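Pumilio domain-containing protein C56F2.08c (Schizosaccharomyces pombe, PDB 6NX5) probably binds AU-rich 3'-untranslated regions of messenger RNAs, the chain here being the RRM domain of this longer PUF-repeat protein. Local coordinates at residues S18-L23 against K31-L36. Sequence-based numbering, arbitrary orientation.
Sequences SAIHAL and KDIWML
Ile-33 is where strand 31-35 first meets helix 18-23, and its CD1 does most of the touching. That methyl packs closely against the helix at His-21, 3.4 Å from His-21 CB and 3.5 Å from His-21 CA. CG1 of Ile-33 sits anti to its carbonyl carbon (chi1 -62°) and the chain then runs on extended (chi2 165°), which carries CD1 out to the helix backbone. The two side chains cross at about a right angle: His-21 swings its imidazole past the methyl obliquely, with His-21 CD2 4.2 Å from Ile-33 CD1. The other branch, Ile-33 CG2, lies 4.2 Å from CG2 of Ile-20, a looser fit between two buried side chains. This is the first helix of the RRM's βαββαβ fold packing on the next strand, outermost in this chain's own sheet; Ile-20 also reaches Ala-42 and Val-44 on the adjoining strand. Trp-34 turns to the opposite face of the sheet, against Ile-43 and Met-5 of its own chain and Met-5 of the second subunit. At Met-35 the side chain, not the backbone, regains the helix: bent at its second and third torsions, it folds sulfur and terminal methyl toward Ile-20. The two meet tip to tip, Ile-20 CD1 standing 3.5 Å from Met-35 SD and equally near Met-35 CE. Along Trp-34 and Met-35 the backbone pairs antiparallel with a strand of the second subunit, continuing the sheet across the interface.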
# COMPACT_ATOMS: atom_id res chain seq x y z
N SER A 18 13.58 -9.31 0.23
CA SER A 18 13.83 -10.70 -0.12
C SER A 18 13.18 -11.64 0.89
O SER A 18 12.64 -12.69 0.51
CB SER A 18 15.33 -10.96 -0.22
OG SER A 18 15.96 -10.70 1.01
N ALA A 19 13.21 -11.29 2.17
CA ALA A 19 12.54 -12.11 3.17
C ALA A 19 11.04 -12.14 2.94
O ALA A 19 10.39 -13.18 3.08
CB ALA A 19 12.87 -11.61 4.58
N ILE A 20 10.47 -10.99 2.55
CA ILE A 20 9.03 -10.92 2.34
C ILE A 20 8.61 -11.79 1.16
O ILE A 20 7.58 -12.47 1.22
CB ILE A 20 8.61 -9.45 2.18
CG1 ILE A 20 8.80 -8.75 3.52
CG2 ILE A 20 7.17 -9.34 1.68
CD1 ILE A 20 8.72 -7.27 3.46
N HIS A 21 9.39 -11.78 0.08
CA HIS A 21 9.07 -12.66 -1.05
C HIS A 21 9.07 -14.12 -0.63
O HIS A 21 8.16 -14.88 -0.97
CB HIS A 21 10.05 -12.44 -2.21
CG HIS A 21 9.73 -13.25 -3.43
ND1 HIS A 21 9.85 -14.62 -3.47
CD2 HIS A 21 9.25 -12.88 -4.64
CE1 HIS A 21 9.50 -15.06 -4.66
NE2 HIS A 21 9.13 -14.02 -5.39
N ALA A 22 10.10 -14.53 0.11
CA ALA A 22 10.15 -15.90 0.60
C ALA A 22 8.89 -16.27 1.36
O ALA A 22 8.31 -17.34 1.13
CB ALA A 22 11.39 -16.09 1.48
N LEU A 23 8.42 -15.39 2.24
CA LEU A 23 7.26 -15.69 3.06
C LEU A 23 5.98 -15.73 2.23
O LEU A 23 5.15 -16.63 2.39
CB LEU A 23 7.13 -14.66 4.17
CG LEU A 23 5.88 -14.68 5.04
CD1 LEU A 23 5.95 -15.83 6.04
CD2 LEU A 23 5.71 -13.35 5.75
N LYS A 31 3.79 -10.99 -7.48
CA LYS A 31 4.00 -10.19 -8.69
C LYS A 31 4.98 -9.05 -8.45
O LYS A 31 5.78 -8.74 -9.34
CB LYS A 31 2.67 -9.63 -9.20
CG LYS A 31 2.68 -9.20 -10.67
CD LYS A 31 3.05 -7.73 -10.83
CE LYS A 31 3.35 -7.40 -12.29
NZ LYS A 31 4.09 -6.10 -12.44
N ASP A 32 4.94 -8.43 -7.28
CA ASP A 32 5.78 -7.29 -6.97
C ASP A 32 5.78 -7.12 -5.47
O ASP A 32 4.84 -7.55 -4.79
CB ASP A 32 5.27 -6.01 -7.65
CG ASP A 32 5.80 -5.84 -9.06
OD1 ASP A 32 7.01 -6.01 -9.28
OD2 ASP A 32 4.98 -5.55 -9.95
N ILE A 33 6.83 -6.48 -4.96
CA ILE A 33 6.94 -6.10 -3.56
C ILE A 33 7.49 -4.69 -3.50
O ILE A 33 8.43 -4.36 -4.24
CB ILE A 33 7.85 -7.06 -2.77
CG1 ILE A 33 7.26 -8.47 -2.78
CG2 ILE A 33 8.05 -6.56 -1.33
CD1 ILE A 33 8.26 -9.52 -2.36
N TRP A 34 6.88 -3.84 -2.68
CA TRP A 34 7.41 -2.51 -2.36
C TRP A 34 7.62 -2.41 -0.86
O TRP A 34 6.79 -2.86 -0.07
CB TRP A 34 6.45 -1.40 -2.79
CG TRP A 34 6.16 -1.34 -4.25
CD1 TRP A 34 6.73 -0.51 -5.15
CD2 TRP A 34 5.20 -2.13 -4.96
NE1 TRP A 34 6.19 -0.72 -6.40
CE2 TRP A 34 5.26 -1.72 -6.31
CE3 TRP A 34 4.31 -3.13 -4.60
CZ2 TRP A 34 4.45 -2.28 -7.29
CZ3 TRP A 34 3.49 -3.69 -5.58
CH2 TRP A 34 3.57 -3.26 -6.91
N MET A 35 8.73 -1.81 -0.45
CA MET A 35 9.02 -1.60 0.96
C MET A 35 8.67 -0.16 1.34
O MET A 35 8.95 0.77 0.60
CB MET A 35 10.49 -1.87 1.27
CG MET A 35 10.93 -3.27 0.89
SD MET A 35 10.02 -4.55 1.77
CE MET A 35 10.59 -4.26 3.45
N LEU A 36 8.03 0.00 2.50
CA LEU A 36 7.68 1.32 3.03
C LEU A 36 8.67 1.77 4.08
O LEU A 36 8.29 2.38 5.08
CB LEU A 36 6.26 1.31 3.59
CG LEU A 36 5.16 1.12 2.56
CD1 LEU A 36 3.80 0.88 3.21
CD2 LEU A 36 5.08 2.31 1.62